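Long-range contacts in ABC transporter, substrate binding protein (Aeropyrum pernix, PDB 3EAF), which probably captures a solute outside the cell and delivers it to a membrane-bound ABC importer, the solute itself being unidentified: residues Q141-L146 against Q172-Y177; R193-A198 against R217-V222; D201-G206 against L224-L229. All blocks are in the same frame, centred on the assembly; numbering follows the deposited sequence.

Contact 1 (Q141-L146 against Q172-Y177); sequences QGKLAL and QVVGDY
G142-L146 and Q172-Y177 lie side by side as parallel strands, their axes 4.5 Å apart at the closest and their directions 36° apart. Five backbone hydrogen bonds join them, beginning with Q172 N to G142 O (3.0 Å) and ending with Y177 N to L146 O. The register slips by one residue on the way: L144 pairs with V173 but L146 with D176, so V174 and G175 together face A145. This is a beta bulge, and V174 carries the helix-like backbone turn that makes it. At the bulge the bond from CA to CB of V174 points toward the neighbouring strand. Its CG1 rests on the stem of K143, 3.7 Å from K143 CB, the two side chains crossing at about a right angle. CG2 takes the crowded position between backbone N and carbonyl carbon (chi1 for CG1 is -67°), which sets it 3.4 Å from L144 O. Further along the same face, Y177 CE2 reaches A145 CB at 3.6 Å, while the rim of that ring at CD2 approaches L146 O near the ring plane. The opposite face carries L146, whose CD1 packs on V173 CG1 (3.9 Å) and on D176 OD1 (3.5 Å). The other carboxylate oxygen, OD2 of D176, is held by Y148 OH and by a salt bridge to K163. Strand 171-178 is an edge strand of this domain's sheet, next to 142-148; the parallel strands follow the 2-1-3-4-5 order characteristic of type I periplasmic binding proteins.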
ATOM      1  N   GLN A 141     -11.183  21.539 -12.937  1.00 16.90           N
ATOM      2  CA  GLN A 141     -11.057  20.636 -14.065  1.00 17.27           C
ATOM      3  C   GLN A 141      -9.810  21.019 -14.863  1.00 16.31           C
ATOM      4  O   GLN A 141      -9.362  22.167 -14.814  1.00 16.18           O
ATOM      5  CB  GLN A 141     -12.329  20.680 -14.919  1.00 17.42           C
ATOM      6  CG  GLN A 141     -13.552  20.193 -14.142  1.00 19.24           C
ATOM      7  CD  GLN A 141     -14.867  20.309 -14.894  1.00 19.56           C
ATOM      8  OE1 GLN A 141     -14.907  20.615 -16.093  1.00 22.64           O
ATOM      9  NE2 GLN A 141     -15.965  20.057 -14.181  1.00 22.47           N
ATOM     10  N   GLY A 142      -9.222  20.050 -15.557  1.00 15.49           N
ATOM     11  CA  GLY A 142      -7.984  20.307 -16.282  1.00 14.31           C
ATOM     12  C   GLY A 142      -7.355  19.095 -16.928  1.00 13.40           C
ATOM     13  O   GLY A 142      -7.949  18.019 -16.975  1.00 13.67           O
ATOM     14  N   LYS A 143      -6.135  19.288 -17.415  1.00 12.56           N
ATOM     15  CA  LYS A 143      -5.415  18.287 -18.182  1.00 11.82           C
ATOM     16  C   LYS A 143      -4.537  17.426 -17.287  1.00 11.26           C
ATOM     17  O   LYS A 143      -3.862  17.938 -16.390  1.00 11.10           O
ATOM     18  CB  LYS A 143      -4.568  18.975 -19.251  1.00 11.80           C
ATOM     19  CG  LYS A 143      -5.391  19.684 -20.331  1.00 13.06           C
ATOM     20  CD  LYS A 143      -4.489  20.361 -21.341  1.00 15.72           C
ATOM     21  CE  LYS A 143      -5.296  20.984 -22.476  1.00 19.85           C
ATOM     22  NZ  LYS A 143      -5.706  19.966 -23.506  1.00 23.07           N
ATOM     23  N   LEU A 144      -4.540  16.122 -17.559  1.00 10.58           N
ATOM     24  CA  LEU A 144      -3.847  15.139 -16.731  1.00 10.01           C
ATOM     25  C   LEU A 144      -2.914  14.249 -17.550  1.00  9.76           C
ATOM     26  O   LEU A 144      -3.343  13.619 -18.507  1.00  9.51           O
ATOM     27  CB  LEU A 144      -4.871  14.278 -15.970  1.00  9.78           C
ATOM     28  CG  LEU A 144      -4.440  13.068 -15.127  1.00 10.06           C
ATOM     29  CD1 LEU A 144      -3.541  13.474 -13.961  1.00  8.03           C
ATOM     30  CD2 LEU A 144      -5.668  12.295 -14.615  1.00  9.90           C
ATOM     31  N   ALA A 145      -1.643  14.199 -17.154  1.00  9.40           N
ATOM     32  CA  ALA A 145      -0.664  13.280 -17.739  1.00  9.09           C
ATOM     33  C   ALA A 145      -0.431  12.111 -16.785  1.00  8.96           C
ATOM     34  O   ALA A 145      -0.435  12.299 -15.572  1.00  9.55           O
ATOM     35  CB  ALA A 145       0.648  14.012 -18.013  1.00  8.61           C
ATOM     36  N   LEU A 146      -0.226  10.916 -17.334  1.00  8.86           N
ATOM     37  CA  LEU A 146      -0.015   9.701 -16.535  1.00  8.60           C
ATOM     38  C   LEU A 146       1.401   9.168 -16.741  1.00  8.40           C
ATOM     39  O   LEU A 146       1.758   8.741 -17.843  1.00  7.94           O
ATOM     40  CB  LEU A 146      -1.040   8.613 -16.910  1.00  8.65           C
ATOM     41  CG  LEU A 146      -2.532   8.979 -16.911  1.00  9.41           C
ATOM     42  CD1 LEU A 146      -3.380   7.853 -17.523  1.00  9.20           C
ATOM     43  CD2 LEU A 146      -3.027   9.342 -15.512  1.00  9.35           C
ATOM     44  N   GLN A 172      -9.112  15.616 -18.320  1.00 16.81           N
ATOM     45  CA  GLN A 172      -8.769  15.162 -19.664  1.00 16.84           C
ATOM     46  C   GLN A 172      -7.382  14.549 -19.633  1.00 15.93           C
ATOM     47  O   GLN A 172      -6.396  15.246 -19.381  1.00 16.26           O
ATOM     48  CB  GLN A 172      -8.851  16.326 -20.673  1.00 17.22           C
ATOM     49  CG  GLN A 172      -7.953  16.200 -21.927  1.00 20.13           C
ATOM     50  CD  GLN A 172      -8.470  15.244 -23.014  1.00 24.20           C
ATOM     51  OE1 GLN A 172      -9.598  14.740 -22.960  1.00 25.31           O
ATOM     52  NE2 GLN A 172      -7.625  15.002 -24.019  1.00 25.44           N
ATOM     53  N   VAL A 173      -7.308  13.242 -19.875  1.00 15.06           N
ATOM     54  CA  VAL A 173      -6.021  12.542 -19.950  1.00 14.01           C
ATOM     55  C   VAL A 173      -5.343  12.914 -21.267  1.00 13.78           C
ATOM     56  O   VAL A 173      -5.869  12.619 -22.346  1.00 13.52           O
ATOM     57  CB  VAL A 173      -6.193  11.000 -19.837  1.00 13.98           C
ATOM     58  CG1 VAL A 173      -4.884  10.273 -20.136  1.00 13.07           C
ATOM     59  CG2 VAL A 173      -6.728  10.615 -18.456  1.00 13.82           C
ATOM     60  N   VAL A 174      -4.179  13.555 -21.169  1.00 13.01           N
ATOM     61  CA  VAL A 174      -3.467  14.076 -22.347  1.00 12.53           C
ATOM     62  C   VAL A 174      -2.399  13.134 -22.903  1.00 12.41           C
ATOM     63  O   VAL A 174      -1.906  13.339 -24.013  1.00 12.10           O
ATOM     64  CB  VAL A 174      -2.828  15.479 -22.095  1.00 12.39           C
ATOM     65  CG1 VAL A 174      -3.904  16.532 -21.898  1.00 12.32           C
ATOM     66  CG2 VAL A 174      -1.839  15.451 -20.916  1.00 12.48           C
ATOM     67  N   GLY A 175      -2.045  12.107 -22.134  1.00 12.35           N
ATOM     68  CA  GLY A 175      -1.040  11.145 -22.570  1.00 12.22           C
ATOM     69  C   GLY A 175      -0.567  10.230 -21.462  1.00 11.96           C
ATOM     70  O   GLY A 175      -0.815  10.494 -20.282  1.00 11.77           O
ATOM     71  N   ASP A 176       0.088   9.143 -21.869  1.00 11.62           N
ATOM     72  CA  ASP A 176       0.795   8.219 -20.986  1.00 11.87           C
ATOM     73  C   ASP A 176       2.283   8.398 -21.239  1.00 11.91           C
ATOM     74  O   ASP A 176       2.699   8.543 -22.385  1.00 11.89           O
ATOM     75  CB  ASP A 176       0.438   6.765 -21.310  1.00 11.65           C
ATOM     76  CG  ASP A 176      -0.973   6.395 -20.916  1.00 13.00           C
ATOM     77  OD1 ASP A 176      -1.793   7.295 -20.646  1.00 14.85           O
ATOM     78  OD2 ASP A 176      -1.268   5.184 -20.880  1.00 15.07           O
ATOM     79  N   TYR A 177       3.080   8.363 -20.176  1.00 11.87           N
ATOM     80  CA  TYR A 177       4.525   8.588 -20.274  1.00 11.87           C
ATOM     81  C   TYR A 177       5.259   7.492 -19.514  1.00 12.12           C
ATOM     82  O   TYR A 177       4.962   7.223 -18.346  1.00 11.98           O
ATOM     83  CB  TYR A 177       4.888  10.003 -19.773  1.00 11.79           C
ATOM     84  CG  TYR A 177       4.133  11.070 -20.542  1.00 11.93           C
ATOM     85  CD1 TYR A 177       4.684  11.663 -21.674  1.00 11.94           C
ATOM     86  CD2 TYR A 177       2.833  11.429 -20.181  1.00 12.03           C
ATOM     87  CE1 TYR A 177       3.977  12.617 -22.402  1.00 12.39           C
ATOM     88  CE2 TYR A 177       2.121  12.368 -20.905  1.00 12.26           C
ATOM     89  CZ  TYR A 177       2.696  12.961 -22.014  1.00 12.14           C
ATOM     90  OH  TYR A 177       1.982  13.903 -22.733  1.00 12.26           O
TER

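Contact 2 (R193-A198 against R217-V222)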
ATOM      1  N   ARG A 193      10.245  16.571 -19.821  1.00 13.38           N
ATOM      2  CA  ARG A 193      10.309  17.340 -21.073  1.00 14.41           C
ATOM      3  C   ARG A 193       9.272  16.886 -22.109  1.00 14.56           C
ATOM      4  O   ARG A 193       8.713  17.712 -22.827  1.00 14.32           O
ATOM      5  CB  ARG A 193      11.732  17.322 -21.658  1.00 14.24           C
ATOM      6  CG  ARG A 193      12.668  18.299 -20.958  1.00 14.36           C
ATOM      7  CD  ARG A 193      14.027  18.417 -21.625  1.00 15.71           C
ATOM      8  NE  ARG A 193      14.839  19.465 -20.999  1.00 19.37           N
ATOM      9  CZ  ARG A 193      15.804  19.256 -20.105  1.00 20.92           C
ATOM     10  NH1 ARG A 193      16.473  20.290 -19.605  1.00 21.58           N
ATOM     11  NH2 ARG A 193      16.112  18.023 -19.706  1.00 22.18           N
ATOM     12  N   GLU A 194       9.009  15.579 -22.169  1.00 15.10           N
ATOM     13  CA  GLU A 194       7.925  15.042 -23.003  1.00 16.05           C
ATOM     14  C   GLU A 194       6.562  15.581 -22.566  1.00 16.22           C
ATOM     15  O   GLU A 194       5.761  15.999 -23.398  1.00 16.10           O
ATOM     16  CB  GLU A 194       7.889  13.516 -22.947  1.00 15.94           C
ATOM     17  CG  GLU A 194       8.908  12.818 -23.807  1.00 16.53           C
ATOM     18  CD  GLU A 194       8.900  11.312 -23.608  1.00 17.33           C
ATOM     19  OE1 GLU A 194       7.940  10.781 -23.003  1.00 19.05           O
ATOM     20  OE2 GLU A 194       9.864  10.654 -24.057  1.00 19.68           O
HETATM   21  N   MSE A 195       6.306  15.564 -21.260  1.00 16.62           N
HETATM   22  CA  MSE A 195       5.042  16.066 -20.710  1.00 17.66           C
HETATM   23  C   MSE A 195       4.890  17.572 -20.873  1.00 16.88           C
HETATM   24  O   MSE A 195       3.791  18.067 -21.118  1.00 16.85           O
HETATM   25  CB  MSE A 195       4.892  15.679 -19.240  1.00 17.08           C
HETATM   26  CG  MSE A 195       4.780  14.184 -19.022  1.00 17.97           C
HETATM   27 SE   MSE A 195       4.372  13.709 -17.186  1.00 21.96          SE
HETATM   28  CE  MSE A 195       5.777  14.741 -16.297  1.00 18.20           C
ATOM     29  N   LEU A 196       6.002  18.288 -20.750  1.00 16.80           N
ATOM     30  CA  LEU A 196       6.029  19.738 -20.924  1.00 17.01           C
ATOM     31  C   LEU A 196       5.400  20.178 -22.252  1.00 17.07           C
ATOM     32  O   LEU A 196       4.682  21.173 -22.299  1.00 17.06           O
ATOM     33  CB  LEU A 196       7.465  20.260 -20.785  1.00 16.90           C
ATOM     34  CG  LEU A 196       7.765  21.760 -20.838  1.00 17.14           C
ATOM     35  CD1 LEU A 196       7.017  22.535 -19.758  1.00 17.46           C
ATOM     36  CD2 LEU A 196       9.260  21.990 -20.729  1.00 17.04           C
ATOM     37  N   ALA A 197       5.649  19.417 -23.315  1.00 17.32           N
ATOM     38  CA  ALA A 197       5.049  19.672 -24.631  1.00 17.35           C
ATOM     39  C   ALA A 197       3.518  19.664 -24.615  1.00 17.38           C
ATOM     40  O   ALA A 197       2.883  20.347 -25.421  1.00 17.62           O
ATOM     41  CB  ALA A 197       5.572  18.678 -25.651  1.00 17.49           C
ATOM     42  N   ALA A 198       2.930  18.896 -23.699  1.00 16.92           N
ATOM     43  CA  ALA A 198       1.471  18.803 -23.582  1.00 16.54           C
ATOM     44  C   ALA A 198       0.907  19.762 -22.527  1.00 16.39           C
ATOM     45  O   ALA A 198      -0.309  19.948 -22.432  1.00 16.45           O
ATOM     46  CB  ALA A 198       1.049  17.370 -23.288  1.00 16.39           C
ATOM     47  N   ARG A 217      11.279  16.509  -9.010  1.00 13.36           N
ATOM     48  CA  ARG A 217      12.465  17.368  -9.062  1.00 13.86           C
ATOM     49  C   ARG A 217      12.744  17.833 -10.495  1.00 14.04           C
ATOM     50  O   ARG A 217      13.039  19.007 -10.724  1.00 13.63           O
ATOM     51  CB  ARG A 217      13.689  16.650  -8.473  1.00 13.90           C
ATOM     52  CG  ARG A 217      14.950  17.507  -8.414  1.00 14.50           C
ATOM     53  CD  ARG A 217      16.132  16.773  -7.761  1.00 14.24           C
ATOM     54  NE  ARG A 217      16.067  16.743  -6.300  1.00 15.41           N
ATOM     55  CZ  ARG A 217      16.464  17.731  -5.499  1.00 16.48           C
ATOM     56  NH1 ARG A 217      16.951  18.858  -6.003  1.00 16.77           N
ATOM     57  NH2 ARG A 217      16.373  17.596  -4.181  1.00 17.08           N
ATOM     58  N   ALA A 218      12.641  16.908 -11.445  1.00 14.59           N
ATOM     59  CA  ALA A 218      12.845  17.209 -12.870  1.00 15.15           C
ATOM     60  C   ALA A 218      11.803  18.182 -13.431  1.00 15.58           C
ATOM     61  O   ALA A 218      12.144  19.116 -14.161  1.00 15.70           O
ATOM     62  CB  ALA A 218      12.862  15.933 -13.679  1.00 15.16           C
HETATM   63  N   MSE A 219      10.539  17.961 -13.085  1.00 15.99           N
HETATM   64  CA  MSE A 219       9.460  18.824 -13.546  1.00 17.37           C
HETATM   65  C   MSE A 219       9.782  20.278 -13.217  1.00 17.00           C
HETATM   66  O   MSE A 219       9.683  21.153 -14.080  1.00 17.07           O
HETATM   67  CB  MSE A 219       8.121  18.397 -12.931  1.00 17.22           C
HETATM   68  CG  MSE A 219       7.515  17.146 -13.566  1.00 17.56           C
HETATM   69 SE   MSE A 219       6.075  16.378 -12.496  1.00 20.82          SE
HETATM   70  CE  MSE A 219       4.905  17.952 -12.377  1.00 16.45           C
ATOM     71  N   ALA A 220      10.210  20.521 -11.980  1.00 16.86           N
ATOM     72  CA  ALA A 220      10.556  21.868 -11.535  1.00 17.09           C
ATOM     73  C   ALA A 220      11.794  22.405 -12.257  1.00 17.30           C
ATOM     74  O   ALA A 220      11.850  23.581 -12.603  1.00 17.45           O
ATOM     75  CB  ALA A 220      10.757  21.893 -10.027  1.00 16.87           C
ATOM     76  N   LYS A 221      12.775  21.533 -12.484  1.00 17.33           N
ATOM     77  CA  LYS A 221      14.014  21.911 -13.152  1.00 17.55           C
ATOM     78  C   LYS A 221      13.792  22.343 -14.614  1.00 17.52           C
ATOM     79  O   LYS A 221      14.431  23.294 -15.082  1.00 17.54           O
ATOM     80  CB  LYS A 221      15.024  20.762 -13.084  1.00 17.65           C
ATOM     81  CG  LYS A 221      16.411  21.093 -13.632  1.00 18.56           C
ATOM     82  CD  LYS A 221      17.221  19.825 -13.817  1.00 20.37           C
ATOM     83  CE  LYS A 221      18.557  20.085 -14.502  1.00 22.73           C
ATOM     84  NZ  LYS A 221      18.397  20.251 -15.973  1.00 24.50           N
ATOM     85  N   VAL A 222      12.892  21.651 -15.316  1.00 17.15           N
ATOM     86  CA  VAL A 222      12.654  21.907 -16.746  1.00 17.15           C
ATOM     87  C   VAL A 222      11.541  22.930 -16.988  1.00 17.34           C
ATOM     88  O   VAL A 222      11.320  23.364 -18.125  1.00 17.39           O
ATOM     89  CB  VAL A 222      12.380  20.598 -17.558  1.00 17.07           C
ATOM     90  CG1 VAL A 222      13.451  19.549 -17.275  1.00 17.53           C
ATOM     91  CG2 VAL A 222      10.979  20.043 -17.277  1.00 16.62           C
TER
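R193 and V222 carry most of this meeting between two helices, and no hydrogen bond crosses it. From CB of R193 the chain sets off with CG anti to the carbonyl carbon (chi1 -79°), and CG is the first atom to touch, 4.0 Å from V222 CG1. The stem then runs extended to NE; CD makes no close contact, and NE comes 4.0 Å from V222 CG1. At the end the guanidinium lies flat on that methyl: V222 CG1 sits over the centre of one face, with CZ of R193 3.7 Å away and NH1 and NH2 both within van der Waals range. A plain methyl under the flat group is an apolar contact that leaves the N-H groups pointing around the rim. There, near the guanidinium plane, K221 NZ stands 4.1 Å from R193 NH1, two like charges close together. E189 OE1 makes long, weak ion pairs with both R193 NH2 and K221 NZ, which may ease the repulsion.

One turn further on, L196 puts its CD2 3.6 Å from the backbone oxygen V222 O and grazes V222 CG2. Deeper in, two selenomethionines cross obliquely. M195 bends at its last torsion (chi3 -51°), placing CE 4.0 Å from M219 CG and almost as near its selenium.

The exposed charged groups thus lie at one edge and the buried methionines at the other, against the sheet. M195 and M219 both rest on V203 of strand 202-205 and on L224, and M195 also reaches Y177 of strand 171-178. Nearby, A218 and V222 pack on A192, so helices 185-196 and 209-222 lie as neighbours on one side of the sheet.

Contact 3 (D201-G206 against L224-L229)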
ATOM      1  N   ASP A 201      -1.986  20.222 -16.398  1.00 13.26           N
ATOM      2  CA  ASP A 201      -2.179  20.903 -15.126  1.00 13.06           C
ATOM      3  C   ASP A 201      -1.792  19.959 -13.992  1.00 12.47           C
ATOM      4  O   ASP A 201      -1.298  20.398 -12.953  1.00 12.33           O
ATOM      5  CB  ASP A 201      -3.643  21.326 -14.960  1.00 13.27           C
ATOM      6  CG  ASP A 201      -4.125  22.204 -16.095  1.00 14.39           C
ATOM      7  OD1 ASP A 201      -3.657  23.357 -16.182  1.00 16.14           O
ATOM      8  OD2 ASP A 201      -4.962  21.736 -16.902  1.00 14.60           O
ATOM      9  N   TYR A 202      -2.032  18.666 -14.211  1.00 11.52           N
ATOM     10  CA  TYR A 202      -1.832  17.638 -13.201  1.00 11.35           C
ATOM     11  C   TYR A 202      -1.063  16.443 -13.767  1.00 10.83           C
ATOM     12  O   TYR A 202      -1.282  16.031 -14.913  1.00 10.14           O
ATOM     13  CB  TYR A 202      -3.175  17.161 -12.636  1.00 11.59           C
ATOM     14  CG  TYR A 202      -4.163  18.264 -12.292  1.00 12.60           C
ATOM     15  CD1 TYR A 202      -3.902  19.184 -11.276  1.00 12.78           C
ATOM     16  CD2 TYR A 202      -5.374  18.366 -12.971  1.00 13.86           C
ATOM     17  CE1 TYR A 202      -4.826  20.200 -10.960  1.00 13.86           C
ATOM     18  CE2 TYR A 202      -6.298  19.365 -12.664  1.00 13.40           C
ATOM     19  CZ  TYR A 202      -6.022  20.275 -11.663  1.00 14.13           C
ATOM     20  OH  TYR A 202      -6.956  21.255 -11.371  1.00 14.97           O
ATOM     21  N   VAL A 203      -0.157  15.903 -12.956  1.00 10.09           N
ATOM     22  CA  VAL A 203       0.594  14.692 -13.310  1.00  9.63           C
ATOM     23  C   VAL A 203       0.347  13.611 -12.265  1.00  9.46           C
ATOM     24  O   VAL A 203       0.499  13.859 -11.068  1.00  9.31           O
ATOM     25  CB  VAL A 203       2.117  14.965 -13.428  1.00  9.51           C
ATOM     26  CG1 VAL A 203       2.902  13.660 -13.632  1.00  9.87           C
ATOM     27  CG2 VAL A 203       2.415  15.936 -14.571  1.00  9.17           C
ATOM     28  N   TRP A 204      -0.057  12.424 -12.724  1.00  9.37           N
ATOM     29  CA  TRP A 204      -0.099  11.223 -11.881  1.00  9.42           C
ATOM     30  C   TRP A 204       1.191  10.408 -12.042  1.00  9.42           C
ATOM     31  O   TRP A 204       1.685  10.242 -13.155  1.00  9.43           O
ATOM     32  CB  TRP A 204      -1.318  10.365 -12.243  1.00  9.48           C
ATOM     33  CG  TRP A 204      -1.286   8.964 -11.685  1.00  9.88           C
ATOM     34  CD1 TRP A 204      -0.936   7.817 -12.349  1.00  9.90           C
ATOM     35  CD2 TRP A 204      -1.613   8.569 -10.349  1.00  9.38           C
ATOM     36  NE1 TRP A 204      -1.027   6.733 -11.505  1.00  9.90           N
ATOM     37  CE2 TRP A 204      -1.446   7.165 -10.274  1.00  9.52           C
ATOM     38  CE3 TRP A 204      -2.036   9.263  -9.208  1.00  9.15           C
ATOM     39  CZ2 TRP A 204      -1.684   6.443  -9.098  1.00  9.14           C
ATOM     40  CZ3 TRP A 204      -2.272   8.546  -8.044  1.00  9.26           C
ATOM     41  CH2 TRP A 204      -2.096   7.150  -7.998  1.00  9.57           C
ATOM     42  N   CYS A 205       1.748   9.918 -10.937  1.00  9.40           N
ATOM     43  CA  CYS A 205       2.855   8.967 -11.025  1.00  9.34           C
ATOM     44  C   CYS A 205       2.550   7.665 -10.277  1.00  8.85           C
ATOM     45  O   CYS A 205       2.197   7.689  -9.104  1.00  8.52           O
ATOM     46  CB  CYS A 205       4.172   9.581 -10.544  1.00  9.25           C
ATOM     47  SG  CYS A 205       5.598   8.512 -10.870  1.00 10.41           S
ATOM     48  N   GLY A 206       2.711   6.538 -10.969  1.00  8.81           N
ATOM     49  CA  GLY A 206       2.353   5.232 -10.421  1.00  8.32           C
ATOM     50  C   GLY A 206       3.485   4.383  -9.863  1.00  8.15           C
ATOM     51  O   GLY A 206       3.262   3.228  -9.513  1.00  8.04           O
ATOM     52  N   LEU A 224       8.132  22.590 -16.022  1.00 17.54           N
ATOM     53  CA  LEU A 224       6.751  22.098 -16.037  1.00 18.00           C
ATOM     54  C   LEU A 224       6.097  22.377 -14.688  1.00 18.45           C
ATOM     55  O   LEU A 224       6.319  21.652 -13.708  1.00 18.78           O
ATOM     56  CB  LEU A 224       6.674  20.609 -16.393  1.00 17.80           C
ATOM     57  CG  LEU A 224       5.294  19.929 -16.336  1.00 17.55           C
ATOM     58  CD1 LEU A 224       4.265  20.633 -17.214  1.00 16.92           C
ATOM     59  CD2 LEU A 224       5.418  18.475 -16.728  1.00 17.71           C
ATOM     60  N   ASP A 225       5.305  23.442 -14.638  1.00 18.98           N
ATOM     61  CA  ASP A 225       4.667  23.861 -13.392  1.00 19.39           C
ATOM     62  C   ASP A 225       3.272  23.271 -13.227  1.00 18.89           C
ATOM     63  O   ASP A 225       2.257  23.988 -13.167  1.00 19.38           O
ATOM     64  CB  ASP A 225       4.679  25.386 -13.264  1.00 20.19           C
ATOM     65  CG  ASP A 225       6.080  25.931 -13.057  1.00 22.57           C
ATOM     66  OD1 ASP A 225       6.879  25.268 -12.356  1.00 26.64           O
ATOM     67  OD2 ASP A 225       6.393  27.011 -13.594  1.00 25.64           O
ATOM     68  N   ALA A 226       3.243  21.945 -13.168  1.00 17.65           N
ATOM     69  CA  ALA A 226       2.038  21.197 -12.892  1.00 16.68           C
ATOM     70  C   ALA A 226       2.111  20.649 -11.470  1.00 15.84           C
ATOM     71  O   ALA A 226       3.197  20.535 -10.895  1.00 16.05           O
ATOM     72  CB  ALA A 226       1.899  20.060 -13.884  1.00 16.61           C
ATOM     73  N   PHE A 227       0.956  20.315 -10.909  1.00 14.68           N
ATOM     74  CA  PHE A 227       0.894  19.579  -9.651  1.00 13.76           C
ATOM     75  C   PHE A 227       1.214  18.103  -9.903  1.00 12.64           C
ATOM     76  O   PHE A 227       0.773  17.534 -10.900  1.00 12.64           O
ATOM     77  CB  PHE A 227      -0.498  19.681  -9.028  1.00 14.03           C
ATOM     78  CG  PHE A 227      -0.831  21.044  -8.475  1.00 15.21           C
ATOM     79  CD1 PHE A 227      -0.020  21.646  -7.525  1.00 15.64           C
ATOM     80  CD2 PHE A 227      -1.980  21.708  -8.885  1.00 17.06           C
ATOM     81  CE1 PHE A 227      -0.333  22.896  -7.003  1.00 16.58           C
ATOM     82  CE2 PHE A 227      -2.302  22.964  -8.365  1.00 17.71           C
ATOM     83  CZ  PHE A 227      -1.470  23.555  -7.422  1.00 16.26           C
ATOM     84  N   LEU A 228       1.979  17.501  -9.000  1.00 11.01           N
ATOM     85  CA  LEU A 228       2.230  16.061  -9.021  1.00 10.19           C
ATOM     86  C   LEU A 228       1.423  15.351  -7.934  1.00  9.54           C
ATOM     87  O   LEU A 228       1.454  15.747  -6.766  1.00  9.16           O
ATOM     88  CB  LEU A 228       3.727  15.763  -8.866  1.00  9.75           C
ATOM     89  CG  LEU A 228       4.217  14.313  -8.715  1.00 10.35           C
ATOM     90  CD1 LEU A 228       3.827  13.416  -9.890  1.00 10.12           C
ATOM     91  CD2 LEU A 228       5.724  14.297  -8.540  1.00 10.55           C
ATOM     92  N   LEU A 229       0.686  14.316  -8.332  1.00  8.73           N
ATOM     93  CA  LEU A 229       0.021  13.439  -7.374  1.00  8.47           C
ATOM     94  C   LEU A 229       0.614  12.043  -7.493  1.00  8.15           C
ATOM     95  O   LEU A 229       0.706  11.499  -8.591  1.00  8.42           O
ATOM     96  CB  LEU A 229      -1.491  13.388  -7.626  1.00  8.37           C
ATOM     97  CG  LEU A 229      -2.330  12.425  -6.760  1.00  8.46           C
ATOM     98  CD1 LEU A 229      -2.525  12.925  -5.315  1.00  6.37           C
ATOM     99  CD2 LEU A 229      -3.684  12.148  -7.412  1.00  8.40           C
TER
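Y202-C205 and F227-L229 are the two parallel strands of a beta-alpha-beta unit whose connecting helix is 209-222. Four backbone hydrogen bonds hold them in regular register, from F227 N to D201 O through to C205 N to L229 O. The bond from L229 N to V203 O is nearly straight (2.8 Å, 177° at the hydrogen). Just before the second strand, A226 CB sits 3.3 Å from D201 O.

On one face Y202 and F227 point the same way and meet rim to rim, Y202 CE1 3.8 Å from F227 CD2. D201 CB lies over the centre of one face of the Y202 ring. Farther along, the benzo ring of W204 meets L229, W204 CE3 lying 3.8 Å from L229 CD2. On the other face, V203 meets L228. A bend at chi2 (59°) places L228 CD1 3.9 Å from V203 CG1 and within 3.6 Å of V203 O. C205 CB is a further neighbour of L228 CD1, also at 3.9 Å, and seen from that methyl it lies about a right angle away from V203 CG1.

Polar ends are met from outside the pair, Y202 OH by G140 O and D201 OD2 by K143 N. Helix 124-139 packs on the face of Y202, W204 and L229, while helix 209-222 covers V203 through M219 and C205 through C212. Strands 142-148 and 251-255 flank the pair in the sheet.

Overall arrangement
Followed from the N terminus, the chain lays down strand 142-148, passes through short helices and closes contact 1 when strand 171-178 returns beside it. Helix 185-196 comes next and opens contact 2; strand 202-205 then opens contact 3 before helix 209-222 closes contact 2 and strand 227-230 closes contact 3. Contacts 2 and 3 therefore cross, while contact 1 precedes both. Strand 142-148 lies beside 202-205, which makes contacts 1 and 3 parts of one continuous sheet, with centres about 9 Å apart. Contact 2 joins the two helices over that sheet, touching contact 1 at Y177 and contact 3 at L224. All three sit in one lobe, away from the magnesium site.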